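Blo t 1 allergen (Blomia tropicalis, PDB 5JT8) probably cleaves peptide bonds as a papain-family cysteine protease, acts as a mite allergen, and carries a cathepsin-type inhibitory propeptide region in the same chain. Local coordinates at residues H281-V286 / W297-S302; S161-V166 / Y205-R210. All coordinates share one frame; numbering follows the deposited sequence.

In the fold
Both contacts belong to the papain-like protease part of the chain, with centres 19 Å apart and no direct touch between them. Contact 1 lies deep in the core, joining the two strands of a beta hairpin in the main sheet; contact 2 sits nearer the surface, fixing the loop segment 205-210 against the start of helix 162-168. Strand pairing and apolar packing dominate contact 1, with a polar histidine–asparagine end. Contact 2 has no strand pairing: one glutamine, one capping serine and two tyrosines do the work. Gln131 connects their surroundings, since its side chain meets Ser302 and its carbonyl oxygen meets Tyr207.

Contact 1: H281-V286 / W297-S302; sequences HAVILV and WIIRNS
Ile284 and Arg300 form an antiparallel hydrogen-bonded pair in the hairpin of strands 281-291 and 294-300, in the core of the papain-like beta domain. Ile284 N gives to Arg300 O at 3.1 Å, and Arg300 N returns a short 2.6 Å bond to Ile284 O; Val286 N to Ile298 O (3.0 Å) continues the pairing. The Ile284 and Arg300 side chains run together on one face, while the arginine's NH1 and NH2 end on Thr126 O and Arg127 O. Leu285 and Ile299, a non-hydrogen-bonded pair, occupy the other face. There Leu285 CD2 meets Ile299 CG1 at 3.7 Å, and its CD1 sits 4.2 Å from the centroid of the Trp297 six-membered ring, a CH-pi contact over the face. Beyond the paired residues, side chains join the two segments, as does a water giving to Ala282 O and Ser302 OG. With CG anti to the backbone N (chi1 -172°), the His281 ring swings across to Asn301, where NE2 donates in its ring plane to OD1, 2.9 Å away and nearly straight (164°). Ser302 N reaches the same OD1 at 2.6 Å from the opposite face of the amide. Trp303 stacks on the imidazole. This is consistent with the catalytic histidine–asparagine pair of papain-like proteases, whose probable nucleophile, Cys137, is oxidised to S-hydroxycysteine here; two bonds hold OD1 in place, and it probably helps orient the imidazole.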
# COMPACT_ATOMS: atom_id res chain seq x y z
N HIS A 281 -5.56 4.01 1.86
CA HIS A 281 -4.73 2.89 1.43
C HIS A 281 -3.27 3.17 1.69
O HIS A 281 -2.78 4.25 1.37
CB HIS A 281 -4.97 2.64 -0.05
CG HIS A 281 -4.32 1.40 -0.57
ND1 HIS A 281 -4.35 0.20 0.11
CD2 HIS A 281 -3.67 1.16 -1.74
CE1 HIS A 281 -3.72 -0.72 -0.61
NE2 HIS A 281 -3.30 -0.16 -1.73
N ALA A 282 -2.58 2.19 2.27
CA ALA A 282 -1.13 2.29 2.49
C ALA A 282 -0.38 1.52 1.41
O ALA A 282 -0.73 0.40 1.11
CB ALA A 282 -0.75 1.76 3.85
N VAL A 283 0.66 2.13 0.85
CA VAL A 283 1.52 1.45 -0.12
C VAL A 283 2.97 1.90 0.10
O VAL A 283 3.25 2.58 1.08
CB VAL A 283 1.11 1.72 -1.58
CG1 VAL A 283 -0.27 1.13 -1.87
CG2 VAL A 283 1.14 3.24 -1.88
N ILE A 284 3.85 1.55 -0.83
CA ILE A 284 5.28 1.83 -0.71
C ILE A 284 5.81 2.58 -1.93
O ILE A 284 5.52 2.20 -3.07
CB ILE A 284 6.09 0.51 -0.54
CG1 ILE A 284 5.67 -0.22 0.75
CG2 ILE A 284 7.59 0.76 -0.55
CD1 ILE A 284 6.17 -1.68 0.80
N LEU A 285 6.58 3.65 -1.70
CA LEU A 285 7.36 4.27 -2.77
C LEU A 285 8.71 3.60 -2.82
O LEU A 285 9.40 3.50 -1.81
CB LEU A 285 7.53 5.77 -2.54
CG LEU A 285 6.30 6.68 -2.58
CD1 LEU A 285 6.70 8.13 -2.26
CD2 LEU A 285 5.66 6.59 -3.96
N VAL A 286 9.10 3.12 -4.00
CA VAL A 286 10.40 2.49 -4.13
C VAL A 286 11.31 3.29 -5.04
O VAL A 286 12.44 2.89 -5.29
CB VAL A 286 10.29 1.05 -4.69
CG1 VAL A 286 9.50 0.15 -3.73
CG2 VAL A 286 9.69 1.06 -6.08
N TRP A 297 6.22 8.84 -9.65
CA TRP A 297 6.60 8.02 -8.51
C TRP A 297 6.50 6.55 -8.90
O TRP A 297 5.64 6.18 -9.70
CB TRP A 297 5.67 8.27 -7.33
CG TRP A 297 5.73 9.62 -6.72
CD1 TRP A 297 4.76 10.57 -6.73
CD2 TRP A 297 6.82 10.16 -5.97
NE1 TRP A 297 5.18 11.68 -6.04
CE2 TRP A 297 6.44 11.45 -5.57
CE3 TRP A 297 8.08 9.68 -5.62
CZ2 TRP A 297 7.27 12.26 -4.80
CZ3 TRP A 297 8.91 10.49 -4.87
CH2 TRP A 297 8.50 11.76 -4.46
N ILE A 298 7.34 5.70 -8.32
CA ILE A 298 7.14 4.26 -8.46
C ILE A 298 6.52 3.68 -7.18
O ILE A 298 7.11 3.74 -6.09
CB ILE A 298 8.44 3.52 -8.76
CG1 ILE A 298 9.19 4.20 -9.92
CG2 ILE A 298 8.14 2.05 -9.07
CD1 ILE A 298 10.63 3.69 -10.12
N ILE A 299 5.32 3.14 -7.33
CA ILE A 299 4.54 2.65 -6.20
C ILE A 299 4.49 1.14 -6.14
O ILE A 299 4.06 0.48 -7.09
CB ILE A 299 3.10 3.22 -6.25
CG1 ILE A 299 3.13 4.70 -5.90
CG2 ILE A 299 2.18 2.47 -5.29
CD1 ILE A 299 1.76 5.35 -5.93
N ARG A 300 4.94 0.58 -5.03
CA ARG A 300 4.75 -0.85 -4.79
C ARG A 300 3.45 -1.09 -4.04
O ARG A 300 3.28 -0.66 -2.89
CB ARG A 300 5.91 -1.44 -3.99
CG ARG A 300 5.66 -2.85 -3.49
CD ARG A 300 6.82 -3.34 -2.67
NE ARG A 300 6.54 -4.61 -2.01
CZ ARG A 300 7.02 -5.78 -2.42
NH1 ARG A 300 7.79 -5.86 -3.50
NH2 ARG A 300 6.71 -6.88 -1.76
N ASN A 301 2.53 -1.79 -4.70
CA ASN A 301 1.19 -2.02 -4.16
C ASN A 301 1.10 -3.47 -3.66
O ASN A 301 1.99 -4.27 -3.92
CB ASN A 301 0.14 -1.72 -5.23
CG ASN A 301 -1.25 -1.47 -4.65
OD1 ASN A 301 -1.50 -1.69 -3.47
ND2 ASN A 301 -2.17 -1.02 -5.50
N SER A 302 0.03 -3.78 -2.93
CA SER A 302 -0.17 -5.12 -2.37
C SER A 302 -1.45 -5.77 -2.89
O SER A 302 -2.22 -6.37 -2.13
CB SER A 302 -0.19 -5.06 -0.84
OG SER A 302 -1.16 -4.12 -0.38
O HOH W 1 0.55 -1.97 0.51

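Contact 2: S161-V166 / Y205-R210; sequences SEQELV and YPYNMR
The Tyr205 ring lies with one face against the first turn of helix 162-168, which Ser161 N-caps in the helical domain of the papain-like fold. Glu164 CA sits 3.8 Å above the Tyr205 ring plane over its centre, Gln163 C is nearer the rim, and Glu164 CB makes an off-centre CH-pi contact on the CD2 side. Gln163 CG comes within 3.4 Å of Tyr205 CE1. The second ring, Tyr207, has Met209 N over the centre of one face, Gln163 OE1 approaching obliquely near CD1, and Phe140 meeting it edge-to-face. Both hydroxyls lead away from the contact, Tyr205 OH to Asp167 OD2 and Tyr207 OH to Gln131 O and Ser136 OG. Gln163 reaches across from the helix to the loop. Its CG stands anti to the backbone N (chi1 -171°) and the chain then bends at chi2 (66°), which brings the amide between Asn208 N and Arg210 O. OE1 takes an almost straight bond from Asn208 N at 2.8 Å (173°), the donor lying tilted from the carbonyl plane; NE2 gives to Arg210 O at 2.6 Å, nearly along the C=O axis. With both ends engaged, the rotation of the amide is set, and a weak bond from NE2 to Asp167 OD1 adds to this. Glu164, meanwhile, sends its carboxylate away to a salt bridge with Arg222. At the cap itself, Ser161 OG accepts from Glu164 N at 3.1 Å and donates to Tyr205 O; the modelled 2.5 Å between Ser161 OG and Tyr205 O is too short to be trusted as a length. That same carbonyl oxygen also takes a bond from a water 2.9 Å away, and this water in turn accepts from Gln163 N at 2.8 Å.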
# COMPACT_ATOMS: atom_id res chain seq x y z
N SER A 161 5.66 -12.05 8.26
CA SER A 161 4.25 -12.34 8.51
C SER A 161 3.39 -11.08 8.69
O SER A 161 3.39 -10.48 9.77
CB SER A 161 4.12 -13.22 9.76
OG SER A 161 2.78 -13.53 10.06
N GLU A 162 2.67 -10.69 7.65
CA GLU A 162 1.65 -9.65 7.78
C GLU A 162 0.56 -10.06 8.77
O GLU A 162 0.00 -9.22 9.47
CB GLU A 162 1.01 -9.32 6.44
CG GLU A 162 1.86 -8.44 5.53
CD GLU A 162 2.93 -9.23 4.78
OE1 GLU A 162 2.96 -10.48 4.90
OE2 GLU A 162 3.74 -8.60 4.06
N GLN A 163 0.26 -11.35 8.83
CA GLN A 163 -0.83 -11.84 9.67
C GLN A 163 -0.51 -11.59 11.15
O GLN A 163 -1.40 -11.27 11.94
CB GLN A 163 -1.08 -13.33 9.42
CG GLN A 163 -2.34 -13.91 10.09
CD GLN A 163 -3.63 -13.34 9.54
OE1 GLN A 163 -3.88 -13.38 8.33
NE2 GLN A 163 -4.46 -12.80 10.43
N GLU A 164 0.77 -11.71 11.52
CA GLU A 164 1.16 -11.46 12.90
C GLU A 164 0.92 -9.99 13.24
O GLU A 164 0.56 -9.66 14.37
CB GLU A 164 2.63 -11.82 13.16
CG GLU A 164 3.02 -11.60 14.63
CD GLU A 164 4.45 -11.95 14.97
OE1 GLU A 164 5.24 -12.24 14.05
OE2 GLU A 164 4.78 -11.90 16.18
N LEU A 165 1.13 -9.10 12.27
CA LEU A 165 0.83 -7.69 12.47
C LEU A 165 -0.67 -7.49 12.66
O LEU A 165 -1.11 -6.78 13.58
CB LEU A 165 1.33 -6.85 11.29
CG LEU A 165 2.83 -6.58 11.23
CD1 LEU A 165 3.20 -5.86 9.94
CD2 LEU A 165 3.32 -5.79 12.47
N VAL A 166 -1.45 -8.13 11.80
CA VAL A 166 -2.90 -7.99 11.82
C VAL A 166 -3.48 -8.38 13.17
O VAL A 166 -4.36 -7.70 13.70
CB VAL A 166 -3.53 -8.83 10.70
CG1 VAL A 166 -5.04 -8.99 10.91
CG2 VAL A 166 -3.22 -8.21 9.34
N TYR A 205 3.78 -17.98 10.64
CA TYR A 205 2.52 -17.34 10.99
C TYR A 205 1.89 -16.91 9.67
O TYR A 205 1.99 -15.75 9.28
CB TYR A 205 2.75 -16.11 11.92
CG TYR A 205 1.53 -15.60 12.69
CD1 TYR A 205 0.26 -15.68 12.14
CD2 TYR A 205 1.64 -15.19 14.03
CE1 TYR A 205 -0.85 -15.26 12.84
CE2 TYR A 205 0.52 -14.75 14.75
CZ TYR A 205 -0.73 -14.80 14.15
OH TYR A 205 -1.85 -14.39 14.85
N PRO A 206 1.25 -17.86 8.96
CA PRO A 206 0.78 -17.63 7.58
C PRO A 206 -0.43 -16.70 7.44
O PRO A 206 -1.24 -16.57 8.36
CB PRO A 206 0.39 -19.05 7.10
CG PRO A 206 0.96 -19.99 8.13
CD PRO A 206 1.02 -19.24 9.41
N TYR A 207 -0.57 -16.09 6.26
CA TYR A 207 -1.61 -15.09 6.01
C TYR A 207 -2.96 -15.72 5.66
O TYR A 207 -3.05 -16.59 4.78
CB TYR A 207 -1.15 -14.15 4.89
CG TYR A 207 -2.07 -12.97 4.66
CD1 TYR A 207 -2.33 -12.04 5.67
CD2 TYR A 207 -2.68 -12.78 3.42
CE1 TYR A 207 -3.17 -10.96 5.46
CE2 TYR A 207 -3.53 -11.70 3.21
CZ TYR A 207 -3.77 -10.80 4.23
OH TYR A 207 -4.62 -9.73 4.01
N ASN A 208 -4.02 -15.28 6.34
CA ASN A 208 -5.36 -15.83 6.08
C ASN A 208 -6.38 -14.74 5.71
O ASN A 208 -7.58 -15.01 5.63
CB ASN A 208 -5.87 -16.60 7.30
CG ASN A 208 -5.14 -17.91 7.51
OD1 ASN A 208 -5.12 -18.76 6.63
ND2 ASN A 208 -4.54 -18.07 8.68
N MET A 209 -5.88 -13.54 5.47
CA MET A 209 -6.71 -12.35 5.21
C MET A 209 -7.95 -12.26 6.12
O MET A 209 -9.08 -12.11 5.66
CB MET A 209 -7.10 -12.28 3.72
CG MET A 209 -7.88 -13.44 3.16
SD MET A 209 -7.88 -13.46 1.36
CE MET A 209 -6.15 -13.80 1.05
N ARG A 210 -7.71 -12.36 7.42
CA ARG A 210 -8.76 -12.21 8.41
C ARG A 210 -8.15 -11.88 9.76
O ARG A 210 -7.00 -12.24 10.04
CB ARG A 210 -9.62 -13.46 8.50
CG ARG A 210 -8.92 -14.65 9.12
CD ARG A 210 -9.62 -15.94 8.73
NE ARG A 210 -8.96 -17.12 9.28
CZ ARG A 210 -9.20 -18.36 8.86
NH1 ARG A 210 -10.09 -18.58 7.89
NH2 ARG A 210 -8.55 -19.39 9.41
O HOH W 2 1.29 -13.57 7.53